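Long-range contacts in macrophomate synthase intermolecular Diels-Alderase (Macrophoma commelinae, PDB 1IZC), which is an enzyme of the HpcH/HpaI aldolase/citrate lyase family, built as a TIM barrel, with a magnesium ion and pyruvic acid bound in this model: residues G120-V126 against C179-E185; H48-S52 against H73-N77; A60-D65 against H91-L97; T112-A116 against R147-T153. The protein carries 1 engineered substitution. All coordinates share one frame; numbering follows the deposited sequence.

Contact 1: residues G120-V126 against C179-E185; sequences GIVIPHV and CIIPQIE. With MG (magnesium ion), chain B; PYR (pyruvic acid), chain C.
Strands 120-123 and 179-184 run parallel, with 22° between their directions, joined by backbone bonds that start at Ile121 N to Cys179 O (2.9 Å) and continue to Gln183 N to Ile123 O (2.8 Å). Beyond them Val126 N bonds to Gln183 O. On one face of the sheet Val122 CG2 packs on Ile181 CB at 3.9 Å. On the other, Ile123 CD1 presses on Ile180 CG2 at 3.5 Å, tight for two carbons; helix 129-139 lies over this pair. These are the fourth and fifth strands of the eight-stranded TIM barrel, and the site lies at their C-terminal ends. There Glu185 OE1 binds the magnesium ion at 2.1 Å, with Asp211 as the other protein ligand. Glu185 OE2 turns its anti lone pair to His125 N, at 2.8 Å. The same oxygen lies over one face of the His125 ring, and ring and carboxylate are stacked, 11° apart. A metal-bound water also donates to OE2. His125 NE2 bonds to Glu72. The Gln183 chain is extended, with CG anti to its N (chi1 176°), and carries NE2 to 3.0 Å from O3 of pyruvic acid, while OE1 bonds to Arg101.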
loop_
_atom_site.group_PDB
_atom_site.type_symbol
_atom_site.label_atom_id
_atom_site.label_comp_id
_atom_site.label_asym_id
_atom_site.label_seq_id
_atom_site.Cartn_x
_atom_site.Cartn_y
_atom_site.Cartn_z
ATOM N N GLY A 120 16.688 -9.914 18.194
ATOM C CA GLY A 120 17.461 -11.067 17.762
ATOM C C GLY A 120 17.468 -11.192 16.247
ATOM O O GLY A 120 16.466 -10.916 15.575
ATOM N N ILE A 121 18.608 -11.597 15.705
ATOM C CA ILE A 121 18.749 -11.791 14.272
ATOM C C ILE A 121 19.212 -13.227 14.038
ATOM O O ILE A 121 20.210 -13.666 14.616
ATOM C CB ILE A 121 19.801 -10.826 13.671
ATOM C CG1 ILE A 121 19.372 -9.368 13.877
ATOM C CG2 ILE A 121 20.023 -11.132 12.202
ATOM C CD1 ILE A 121 18.121 -8.929 13.084
ATOM N N VAL A 122 18.471 -13.956 13.210
ATOM C CA VAL A 122 18.833 -15.322 12.855
ATOM C C VAL A 122 19.444 -15.257 11.455
ATOM O O VAL A 122 18.855 -14.695 10.522
ATOM C CB VAL A 122 17.603 -16.265 12.857
ATOM C CG1 VAL A 122 18.003 -17.640 12.292
ATOM C CG2 VAL A 122 17.058 -16.399 14.282
ATOM N N ILE A 123 20.639 -15.823 11.317
ATOM C CA ILE A 123 21.372 -15.799 10.052
ATOM C C ILE A 123 21.248 -17.153 9.376
ATOM O O ILE A 123 21.724 -18.161 9.902
ATOM C CB ILE A 123 22.873 -15.536 10.303
ATOM C CG1 ILE A 123 23.050 -14.245 11.103
ATOM C CG2 ILE A 123 23.617 -15.459 8.956
ATOM C CD1 ILE A 123 24.423 -14.149 11.763
ATOM N N PRO A 124 20.602 -17.201 8.203
ATOM C CA PRO A 124 20.481 -18.508 7.559
ATOM C C PRO A 124 21.737 -19.013 6.850
ATOM O O PRO A 124 22.641 -18.247 6.510
ATOM C CB PRO A 124 19.309 -18.316 6.595
ATOM C CG PRO A 124 19.415 -16.872 6.192
ATOM C CD PRO A 124 19.883 -16.147 7.462
ATOM N N HIS A 125 21.779 -20.332 6.676
ATOM C CA HIS A 125 22.842 -21.012 5.950
ATOM C C HIS A 125 24.255 -20.675 6.400
ATOM O O HIS A 125 25.134 -20.501 5.568
ATOM C CB HIS A 125 22.700 -20.693 4.458
ATOM C CG HIS A 125 21.280 -20.692 3.983
ATOM N ND1 HIS A 125 20.536 -21.846 3.857
ATOM C CD2 HIS A 125 20.435 -19.668 3.703
ATOM C CE1 HIS A 125 19.293 -21.533 3.529
ATOM N NE2 HIS A 125 19.206 -20.217 3.430
ATOM N N VAL A 126 24.479 -20.598 7.705
ATOM C CA VAL A 126 25.820 -20.275 8.195
ATOM C C VAL A 126 26.746 -21.474 8.041
ATOM O O VAL A 126 26.395 -22.589 8.426
ATOM C CB VAL A 126 25.776 -19.845 9.675
ATOM C CG1 VAL A 126 27.199 -19.721 10.234
ATOM C CG2 VAL A 126 25.097 -18.495 9.788
ATOM N N CYS A 179 20.803 -9.869 20.040
ATOM C CA CYS A 179 21.419 -11.195 19.915
ATOM C C CYS A 179 21.607 -11.685 18.484
ATOM O O CYS A 179 20.828 -11.336 17.582
ATOM C CB CYS A 179 20.569 -12.228 20.656
ATOM S SG CYS A 179 20.304 -11.871 22.408
ATOM N N ILE A 180 22.644 -12.506 18.294
ATOM C CA ILE A 180 22.960 -13.105 17.000
ATOM C C ILE A 180 22.792 -14.620 17.128
ATOM O O ILE A 180 23.346 -15.251 18.041
ATOM C CB ILE A 180 24.412 -12.808 16.538
ATOM C CG1 ILE A 180 24.639 -11.317 16.397
ATOM C CG2 ILE A 180 24.657 -13.444 15.180
ATOM C CD1 ILE A 180 25.986 -10.971 15.750
ATOM N N ILE A 181 22.018 -15.192 16.209
ATOM C CA ILE A 181 21.727 -16.615 16.188
ATOM C C ILE A 181 22.015 -17.239 14.818
ATOM O O ILE A 181 21.228 -17.087 13.876
ATOM C CB ILE A 181 20.233 -16.877 16.531
ATOM C CG1 ILE A 181 19.907 -16.314 17.916
ATOM C CG2 ILE A 181 19.920 -18.382 16.523
ATOM C CD1 ILE A 181 19.281 -14.925 17.874
ATOM N N PRO A 182 23.150 -17.939 14.686
ATOM C CA PRO A 182 23.465 -18.567 13.397
ATOM C C PRO A 182 22.527 -19.744 13.187
ATOM O O PRO A 182 22.174 -20.426 14.146
ATOM C CB PRO A 182 24.894 -19.073 13.588
ATOM C CG PRO A 182 25.464 -18.153 14.636
ATOM C CD PRO A 182 24.304 -18.007 15.602
ATOM N N GLN A 183 22.128 -19.983 11.942
ATOM C CA GLN A 183 21.288 -21.127 11.642
ATOM C C GLN A 183 22.133 -22.096 10.814
ATOM O O GLN A 183 22.720 -21.718 9.795
ATOM C CB GLN A 183 20.032 -20.695 10.883
ATOM C CG GLN A 183 19.182 -21.856 10.457
ATOM C CD GLN A 183 17.818 -21.426 9.975
ATOM O OE1 GLN A 183 17.637 -20.306 9.489
ATOM N NE2 GLN A 183 16.850 -22.322 10.094
ATOM N N ILE A 184 22.214 -23.335 11.288
ATOM C CA ILE A 184 22.990 -24.403 10.651
ATOM C C ILE A 184 22.018 -25.251 9.843
ATOM O O ILE A 184 21.118 -25.887 10.402
ATOM C CB ILE A 184 23.667 -25.284 11.731
ATOM C CG1 ILE A 184 24.572 -24.422 12.612
ATOM C CG2 ILE A 184 24.485 -26.398 11.076
ATOM C CD1 ILE A 184 25.763 -23.828 11.884
ATOM N N GLU A 185 22.201 -25.287 8.531
ATOM C CA GLU A 185 21.257 -26.023 7.702
ATOM C C GLU A 185 21.842 -26.571 6.417
ATOM O O GLU A 185 21.177 -26.620 5.378
ATOM C CB GLU A 185 20.060 -25.131 7.401
ATOM C CG GLU A 185 20.411 -23.768 6.860
ATOM C CD GLU A 185 19.184 -22.886 6.767
ATOM O OE1 GLU A 185 18.090 -23.465 6.711
ATOM O OE2 GLU A 185 19.300 -21.645 6.748
HETATM MG MG MG B . 16.273 -22.984 5.812
HETATM C C PYR C . 14.920 -25.037 7.347
HETATM O O PYR C . 15.538 -24.975 6.266
HETATM O OXT PYR C . 14.438 -26.089 7.833
HETATM C CA PYR C . 14.803 -23.696 8.031
HETATM O O3 PYR C . 15.263 -22.639 7.570
HETATM C CB PYR C . 14.093 -23.737 9.320
HETATM O O HOH W 1 21.627 -24.330 3.650
HETATM O O HOH W 2 24.372 -24.019 7.183
HETATM O O HOH W 3 16.976 -20.920 5.600
HETATM O O HOH W 4 14.242 -22.608 4.870
#

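Contact 2: residues H48-S52 against H73-N77; sequences HGIPS and HGMFN
Phe76 points an edge of its ring at the face of His48, a T-shaped pair with centroids 5.4 Å apart and planes at 79°. The contact atom is Phe76 CZ, 4.0 Å above the imidazole plane and over its centre. One face of the Phe76 ring takes Pro51 CA, a CH-pi contact 4.0 Å from the ring centroid. Phe76 CG stands beside its own N and anti to the carbonyl carbon (chi1 -64°), which sends the ring in among the atoms of 48-52. Next to it the Pro51 ring lies alongside the Met75 side chain, and Pro51 CB comes to 3.3 Å from Met75 O. The backbones are linked by a water, which donates to Gly49 O at 2.9 Å and accepts from Met75 N at 2.8 Å. Both Pro51 and Met75 are centres of inverse gamma turns. Further out, His48 is fixed at both nitrogens: ND1 bonds to Asp276 and NE2 to Thr56. Asp276 also takes the N-H groups of Gly49 and Ile50. Ser52 OG caps helix 53-61 at Val55 N. Subunit neighbours cover the outside, with Pro51 packing on Leu79 of a second subunit and Phe54 of a third. These are the loops that follow the first and second strands of a TIM barrel, each leading into the next helix.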
loop_
_atom_site.group_PDB
_atom_site.type_symbol
_atom_site.label_atom_id
_atom_site.label_comp_id
_atom_site.label_asym_id
_atom_site.label_seq_id
_atom_site.Cartn_x
_atom_site.Cartn_y
_atom_site.Cartn_z
ATOM N N HIS A 48 6.075 -15.988 12.376
ATOM C CA HIS A 48 5.230 -15.060 11.614
ATOM C C HIS A 48 5.749 -14.889 10.180
ATOM O O HIS A 48 6.788 -14.253 9.934
ATOM C CB HIS A 48 5.217 -13.751 12.435
ATOM C CG HIS A 48 4.450 -12.607 11.840
ATOM N ND1 HIS A 48 3.297 -12.769 11.096
ATOM C CD2 HIS A 48 4.597 -11.271 12.013
ATOM C CE1 HIS A 48 2.768 -11.584 10.845
ATOM N NE2 HIS A 48 3.536 -10.656 11.391
ATOM N N GLY A 49 5.019 -15.491 9.234
ATOM C CA GLY A 49 5.386 -15.439 7.828
ATOM C C GLY A 49 4.339 -14.754 6.956
ATOM O O GLY A 49 4.566 -14.550 5.768
ATOM N N ILE A 50 3.192 -14.414 7.536
ATOM C CA ILE A 50 2.135 -13.720 6.786
ATOM C C ILE A 50 2.495 -12.239 6.806
ATOM O O ILE A 50 2.545 -11.628 7.877
ATOM C CB ILE A 50 0.758 -13.908 7.451
ATOM C CG1 ILE A 50 0.360 -15.389 7.411
ATOM C CG2 ILE A 50 -0.287 -13.064 6.725
ATOM C CD1 ILE A 50 -0.873 -15.726 8.258
ATOM N N PRO A 51 2.730 -11.634 5.623
ATOM C CA PRO A 51 3.101 -10.219 5.533
ATOM C C PRO A 51 1.942 -9.267 5.752
ATOM O O PRO A 51 1.459 -8.621 4.819
ATOM C CB PRO A 51 3.697 -10.121 4.132
ATOM C CG PRO A 51 2.795 -11.039 3.350
ATOM C CD PRO A 51 2.635 -12.241 4.278
ATOM N N SER A 52 1.503 -9.185 7.004
ATOM C CA SER A 52 0.383 -8.325 7.361
ATOM C C SER A 52 0.588 -7.829 8.785
ATOM O O SER A 52 0.689 -8.638 9.715
ATOM C CB SER A 52 -0.925 -9.127 7.286
ATOM O OG SER A 52 -1.962 -8.434 7.951
ATOM N N HIS A 73 12.175 -15.639 3.818
ATOM C CA HIS A 73 11.127 -16.169 2.948
ATOM C C HIS A 73 9.754 -15.525 3.097
ATOM O O HIS A 73 8.834 -15.860 2.343
ATOM C CB HIS A 73 11.014 -17.676 3.151
ATOM C CG HIS A 73 12.208 -18.433 2.657
ATOM N ND1 HIS A 73 12.556 -18.478 1.326
ATOM C CD2 HIS A 73 13.125 -19.181 3.313
ATOM C CE1 HIS A 73 13.638 -19.225 1.183
ATOM N NE2 HIS A 73 14.003 -19.663 2.373
ATOM N N GLY A 74 9.601 -14.640 4.077
ATOM C CA GLY A 74 8.336 -13.943 4.268
ATOM C C GLY A 74 8.322 -12.737 3.345
ATOM O O GLY A 74 9.307 -12.008 3.232
ATOM N N MET A 75 7.192 -12.505 2.690
ATOM C CA MET A 75 7.074 -11.417 1.731
ATOM C C MET A 75 6.864 -10.021 2.325
ATOM O O MET A 75 6.005 -9.270 1.876
ATOM C CB MET A 75 5.941 -11.741 0.752
ATOM C CG MET A 75 6.130 -13.035 -0.023
ATOM S SD MET A 75 7.592 -12.970 -1.102
ATOM C CE MET A 75 8.705 -14.001 -0.189
ATOM N N PHE A 76 7.659 -9.661 3.325
ATOM C CA PHE A 76 7.528 -8.347 3.935
ATOM C C PHE A 76 8.280 -7.270 3.154
ATOM O O PHE A 76 9.464 -7.441 2.854
ATOM C CB PHE A 76 8.113 -8.334 5.359
ATOM C CG PHE A 76 7.400 -9.222 6.334
ATOM C CD1 PHE A 76 7.706 -10.579 6.423
ATOM C CD2 PHE A 76 6.424 -8.694 7.174
ATOM C CE1 PHE A 76 7.043 -11.403 7.342
ATOM C CE2 PHE A 76 5.755 -9.498 8.091
ATOM C CZ PHE A 76 6.061 -10.858 8.178
ATOM N N ASN A 77 7.597 -6.174 2.828
ATOM C CA ASN A 77 8.262 -5.035 2.192
ATOM C C ASN A 77 9.021 -4.354 3.332
ATOM O O ASN A 77 8.788 -4.646 4.505
ATOM C CB ASN A 77 7.261 -4.031 1.618
ATOM C CG ASN A 77 6.581 -4.531 0.365
ATOM O OD1 ASN A 77 7.122 -5.373 -0.352
ATOM N ND2 ASN A 77 5.392 -3.991 0.079
HETATM O O HOH W 5 5.183 -14.468 2.980
#

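Contact 3: residues A60-D65 against H91-L97; sequences AATKPD and HSEGRSL
Arg95 and Lys63 cross at an angle, with Lys63 CB over one face of the guanidinium, 3.5 Å above its plane and toward the rim. The extended Arg95 chain (chi1 178°) carries the guanidinium across the lysine, at CB and CD. Lys63 bends at its last two torsions and lays CD 3.4 Å from Arg95 NH1. Lys63 NZ ends 3.8 Å from Arg95 NH1. A water accepts from Lys63 NZ at 2.8 Å and, weakly, from Arg95 NH2. Deeper in, Ser96 OG donates to Pro64 O at 2.8 Å and rests against Pro64 CD. Leu97 N bonds to Asp65 O at 3.1 Å, reaching it from above the carbonyl plane. Segment 91-97 turns by a Schellman motif at Glu93 and a type I' turn from Ser92 to Arg95. The contact thus joins the chain after helix 53-61 to the turn before strand 97-101 of the barrel. Asp65 OD1 forms a salt bridge with Arg292 of a neighbouring subunit, and OD2 accepts from Met44 N. Lys63, Arg95 and that Arg292 bring three positive charges together. The water and the Asp65 carboxylate may offset part of the repulsion.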
loop_
_atom_site.group_PDB
_atom_site.type_symbol
_atom_site.label_atom_id
_atom_site.label_comp_id
_atom_site.label_asym_id
_atom_site.label_seq_id
_atom_site.Cartn_x
_atom_site.Cartn_y
_atom_site.Cartn_z
ATOM N N ALA A 60 0.508 -10.506 18.548
ATOM C CA ALA A 60 1.035 -9.803 19.716
ATOM C C ALA A 60 0.038 -9.794 20.878
ATOM O O ALA A 60 0.436 -9.863 22.042
ATOM C CB ALA A 60 1.419 -8.364 19.348
ATOM N N ALA A 61 -1.250 -9.728 20.562
ATOM C CA ALA A 61 -2.273 -9.695 21.610
ATOM C C ALA A 61 -2.365 -11.002 22.404
ATOM O O ALA A 61 -2.936 -11.014 23.499
ATOM C CB ALA A 61 -3.644 -9.332 21.009
ATOM N N THR A 62 -1.815 -12.092 21.869
ATOM C CA THR A 62 -1.836 -13.373 22.588
ATOM C C THR A 62 -0.658 -13.449 23.562
ATOM O O THR A 62 -0.489 -14.443 24.269
ATOM C CB THR A 62 -1.764 -14.601 21.646
ATOM O OG1 THR A 62 -0.479 -14.657 21.012
ATOM C CG2 THR A 62 -2.882 -14.528 20.580
ATOM N N LYS A 63 0.161 -12.398 23.555
ATOM C CA LYS A 63 1.307 -12.274 24.449
ATOM C C LYS A 63 2.368 -13.374 24.419
ATOM O O LYS A 63 2.725 -13.940 25.452
ATOM C CB LYS A 63 0.795 -12.054 25.884
ATOM C CG LYS A 63 0.050 -10.712 26.024
ATOM C CD LYS A 63 -0.436 -10.408 27.442
ATOM C CE LYS A 63 -1.816 -10.983 27.712
ATOM N NZ LYS A 63 -1.826 -12.478 27.733
ATOM N N PRO A 64 2.907 -13.680 23.225
ATOM C CA PRO A 64 3.942 -14.711 23.130
ATOM C C PRO A 64 5.229 -14.112 23.704
ATOM O O PRO A 64 5.356 -12.887 23.798
ATOM C CB PRO A 64 4.058 -14.936 21.628
ATOM C CG PRO A 64 3.870 -13.546 21.099
ATOM C CD PRO A 64 2.647 -13.077 21.906
ATOM N N ASP A 65 6.172 -14.964 24.098
ATOM C CA ASP A 65 7.435 -14.465 24.629
ATOM C C ASP A 65 8.233 -13.811 23.502
ATOM O O ASP A 65 9.114 -12.998 23.750
ATOM C CB ASP A 65 8.241 -15.604 25.267
ATOM C CG ASP A 65 7.562 -16.178 26.502
ATOM O OD1 ASP A 65 6.843 -15.415 27.189
ATOM O OD2 ASP A 65 7.760 -17.381 26.791
ATOM N N HIS A 91 1.883 -3.730 20.619
ATOM C CA HIS A 91 0.618 -4.395 20.920
ATOM C C HIS A 91 0.707 -5.502 21.985
ATOM O O HIS A 91 -0.319 -6.031 22.436
ATOM C CB HIS A 91 -0.023 -4.898 19.624
ATOM C CG HIS A 91 -0.689 -3.812 18.831
ATOM N ND1 HIS A 91 -0.009 -2.719 18.328
ATOM C CD2 HIS A 91 -1.988 -3.631 18.493
ATOM C CE1 HIS A 91 -0.863 -1.913 17.716
ATOM N NE2 HIS A 91 -2.071 -2.443 17.805
ATOM N N SER A 92 1.927 -5.852 22.388
ATOM C CA SER A 92 2.128 -6.822 23.472
ATOM C C SER A 92 2.629 -6.006 24.676
ATOM O O SER A 92 2.944 -6.563 25.735
ATOM C CB SER A 92 3.204 -7.850 23.115
ATOM O OG SER A 92 4.464 -7.214 22.984
ATOM N N GLU A 93 2.690 -4.689 24.490
ATOM C CA GLU A 93 3.188 -3.726 25.485
ATOM C C GLU A 93 4.538 -4.145 26.046
ATOM O O GLU A 93 4.789 -4.060 27.246
ATOM C CB GLU A 93 2.172 -3.491 26.617
ATOM C CG GLU A 93 0.886 -2.848 26.088
ATOM C CD GLU A 93 0.056 -2.162 27.160
ATOM O OE1 GLU A 93 0.592 -1.252 27.822
ATOM O OE2 GLU A 93 -1.127 -2.529 27.327
ATOM N N GLY A 94 5.397 -4.606 25.142
ATOM C CA GLY A 94 6.746 -4.995 25.511
ATOM C C GLY A 94 6.970 -6.430 25.943
ATOM O O GLY A 94 8.118 -6.832 26.159
ATOM N N ARG A 95 5.905 -7.207 26.074
ATOM C CA ARG A 95 6.072 -8.594 26.498
ATOM C C ARG A 95 6.648 -9.502 25.413
ATOM O O ARG A 95 7.334 -10.487 25.721
ATOM C CB ARG A 95 4.739 -9.157 26.996
ATOM C CG ARG A 95 4.815 -10.621 27.405
ATOM C CD ARG A 95 3.613 -10.990 28.251
ATOM N NE ARG A 95 3.416 -12.433 28.356
ATOM C CZ ARG A 95 2.402 -12.980 29.015
ATOM N NH1 ARG A 95 1.513 -12.198 29.623
ATOM N NH2 ARG A 95 2.264 -14.297 29.053
ATOM N N SER A 96 6.388 -9.173 24.146
ATOM C CA SER A 96 6.873 -9.985 23.033
ATOM C C SER A 96 8.128 -9.442 22.375
ATOM O O SER A 96 8.084 -8.438 21.669
ATOM C CB SER A 96 5.791 -10.119 21.960
ATOM O OG SER A 96 4.574 -10.571 22.537
ATOM N N LEU A 97 9.248 -10.118 22.591
ATOM C CA LEU A 97 10.490 -9.691 21.958
ATOM C C LEU A 97 10.404 -10.073 20.480
ATOM O O LEU A 97 9.643 -10.969 20.112
ATOM C CB LEU A 97 11.669 -10.396 22.617
ATOM C CG LEU A 97 11.749 -10.068 24.107
ATOM C CD1 LEU A 97 12.904 -10.829 24.725
ATOM C CD2 LEU A 97 11.914 -8.554 24.293
HETATM O O HOH W 6 -0.279 -14.573 28.734
#

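Contact 4: residues T112-A116 against R147-T153; sequences TALDA and RSFSPWT
The guanidinium of Arg147 has Leu114 CB over one face, 3.5 Å above its plane and toward the rim. At its edge, in plane, lie Asp115 OD1 and a water. Arg147 NH2 donates to Asp115 OD1 at 3.3 Å, a long but nearly straight salt bridge (166° at the hydrogen). OD1 uses its anti lone pair, and the carboxylate and guanidinium planes are 29° apart. The extended arginine chain and the aspartate side chain run in opposing directions past one another. The edge water accepts from Arg147 NE at 2.9 Å and lies 2.7 Å from Asp115 OD1. A second water near OD1 accepts from Ser150 N. The other carboxylate oxygen, Asp115 OD2, receives a bond from a third water, which in turn accepts from Ser150 OG at 2.7 Å. Ser150 CB itself packs on the carboxylate, 3.7 Å from Asp115 OD2. Thr153 CG2 touches Asp115 O at 3.6 Å and also leans on Asp115 CB. Asp115 and Leu114 of helix 107-116 thus anchor 147-153, part of the long loop between helices 129-139 and 171-177. That loop reaches a neighbouring subunit, where Ser148 OG and Phe149 N bond to Asp211, a magnesium ligand there. His73 of that subunit bonds to Asp115 OD2. Asp115 is thus gripped by an arginine, waters and a histidine of another chain. This polar network would favour the charged carboxylate, and it ties the loop to the site across the subunit border.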
loop_
_atom_site.group_PDB
_atom_site.type_symbol
_atom_site.label_atom_id
_atom_site.label_comp_id
_atom_site.label_asym_id
_atom_site.label_seq_id
_atom_site.Cartn_x
_atom_site.Cartn_y
_atom_site.Cartn_z
ATOM N N THR A 112 16.966 -2.546 8.621
ATOM C CA THR A 112 15.558 -2.246 8.861
ATOM C C THR A 112 15.086 -2.975 10.119
ATOM O O THR A 112 14.423 -2.392 10.986
ATOM C CB THR A 112 14.691 -2.700 7.668
ATOM O OG1 THR A 112 15.059 -1.948 6.500
ATOM C CG2 THR A 112 13.198 -2.498 7.977
ATOM N N ALA A 113 15.433 -4.257 10.223
ATOM C CA ALA A 113 15.025 -5.045 11.376
ATOM C C ALA A 113 15.601 -4.452 12.652
ATOM O O ALA A 113 14.897 -4.299 13.644
ATOM C CB ALA A 113 15.482 -6.497 11.220
ATOM N N LEU A 114 16.881 -4.091 12.633
ATOM C CA LEU A 114 17.486 -3.528 13.840
ATOM C C LEU A 114 16.925 -2.143 14.186
ATOM O O LEU A 114 16.542 -1.889 15.340
ATOM C CB LEU A 114 19.005 -3.433 13.668
ATOM C CG LEU A 114 19.759 -4.763 13.517
ATOM C CD1 LEU A 114 21.189 -4.457 13.071
ATOM C CD2 LEU A 114 19.741 -5.553 14.821
ATOM N N ASP A 115 16.870 -1.261 13.195
ATOM C CA ASP A 115 16.363 0.102 13.414
ATOM C C ASP A 115 14.925 0.073 13.959
ATOM O O ASP A 115 14.539 0.958 14.725
ATOM C CB ASP A 115 16.388 0.940 12.115
ATOM C CG ASP A 115 17.799 1.401 11.703
ATOM O OD1 ASP A 115 18.737 1.303 12.521
ATOM O OD2 ASP A 115 17.959 1.881 10.546
ATOM N N ALA A 116 14.137 -0.935 13.571
ATOM C CA ALA A 116 12.758 -1.038 14.054
ATOM C C ALA A 116 12.632 -1.634 15.453
ATOM O O ALA A 116 11.556 -1.595 16.043
ATOM C CB ALA A 116 11.891 -1.857 13.063
ATOM N N ARG A 147 28.148 -0.812 12.926
ATOM C CA ARG A 147 26.761 -0.530 12.577
ATOM C C ARG A 147 26.560 0.973 12.456
ATOM O O ARG A 147 27.065 1.751 13.265
ATOM C CB ARG A 147 25.814 -1.087 13.644
ATOM C CG ARG A 147 24.338 -0.707 13.410
ATOM C CD ARG A 147 23.437 -1.237 14.515
ATOM N NE ARG A 147 22.068 -0.739 14.370
ATOM C CZ ARG A 147 21.126 -0.862 15.305
ATOM N NH1 ARG A 147 21.403 -1.476 16.442
ATOM N NH2 ARG A 147 19.921 -0.341 15.115
ATOM N N SER A 148 25.810 1.372 11.433
ATOM C CA SER A 148 25.521 2.774 11.199
ATOM C C SER A 148 24.371 3.233 12.080
ATOM O O SER A 148 23.344 2.563 12.199
ATOM C CB SER A 148 25.165 2.996 9.729
ATOM O OG SER A 148 24.877 4.357 9.491
ATOM N N PHE A 149 24.548 4.401 12.676
ATOM C CA PHE A 149 23.560 4.985 13.561
ATOM C C PHE A 149 22.476 5.745 12.772
ATOM O O PHE A 149 22.791 6.643 11.990
ATOM C CB PHE A 149 24.288 5.933 14.511
ATOM C CG PHE A 149 23.448 6.419 15.635
ATOM C CD1 PHE A 149 23.290 5.647 16.784
ATOM C CD2 PHE A 149 22.786 7.639 15.543
ATOM C CE1 PHE A 149 22.476 6.083 17.835
ATOM C CE2 PHE A 149 21.972 8.083 16.588
ATOM C CZ PHE A 149 21.819 7.301 17.734
ATOM N N SER A 150 21.208 5.391 12.974
ATOM C CA SER A 150 20.111 6.065 12.277
ATOM C C SER A 150 19.615 7.260 13.069
ATOM O O SER A 150 19.434 7.174 14.278
ATOM C CB SER A 150 18.927 5.120 12.059
ATOM O OG SER A 150 17.803 5.818 11.534
ATOM N N PRO A 151 19.379 8.389 12.392
ATOM C CA PRO A 151 18.896 9.570 13.102
ATOM C C PRO A 151 17.379 9.581 13.249
ATOM O O PRO A 151 16.855 10.228 14.158
ATOM C CB PRO A 151 19.384 10.714 12.217
ATOM C CG PRO A 151 19.182 10.149 10.843
ATOM C CD PRO A 151 19.737 8.726 10.999
ATOM N N TRP A 152 16.681 8.843 12.381
ATOM C CA TRP A 152 15.218 8.848 12.371
ATOM C C TRP A 152 14.469 7.955 13.360
ATOM O O TRP A 152 13.241 8.006 13.412
ATOM C CB TRP A 152 14.691 8.512 10.973
ATOM C CG TRP A 152 15.538 8.989 9.824
ATOM C CD1 TRP A 152 16.393 8.236 9.071
ATOM C CD2 TRP A 152 15.580 10.311 9.275
ATOM N NE1 TRP A 152 16.964 9.004 8.085
ATOM C CE2 TRP A 152 16.485 10.283 8.186
ATOM C CE3 TRP A 152 14.939 11.516 9.591
ATOM C CZ2 TRP A 152 16.764 11.414 7.413
ATOM C CZ3 TRP A 152 15.218 12.648 8.818
ATOM C CH2 TRP A 152 16.124 12.585 7.742
ATOM N N THR A 153 15.193 7.155 14.131
ATOM C CA THR A 153 14.567 6.231 15.078
ATOM C C THR A 153 14.153 6.873 16.392
ATOM O O THR A 153 13.348 6.314 17.139
ATOM C CB THR A 153 15.511 5.072 15.419
ATOM O OG1 THR A 153 16.723 5.600 15.978
ATOM C CG2 THR A 153 15.840 4.266 14.166
HETATM O O HOH W 7 15.835 4.206 10.503
HETATM O O HOH W 8 20.648 2.880 14.242
HETATM O O HOH W 9 21.393 0.893 12.012
#

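How the contacts relate
All four contacts belong to one eight-stranded TIM barrel. Contact 2 and contact 3 come first and interleave along the chain, while contact 1 and contact 4 alternate in the later part. Contact 1 pairs two barrel strands. Contact 2 joins loops that follow strands 43-48 and 66-70, and contact 3 joins loops that lead into strands 66-70 and 97-101. Contact 4 sits outside, on helix 107-116, which leads into strand 120-123. There Leu114 and Ala113 pack on Ile121 of contact 1. Centres are about 18 to 23 Å apart. Contacts 2 and 3 both touch the same neighbouring subunit. Across another interface, contact 2 of one subunit meets contact 4 of another through His73.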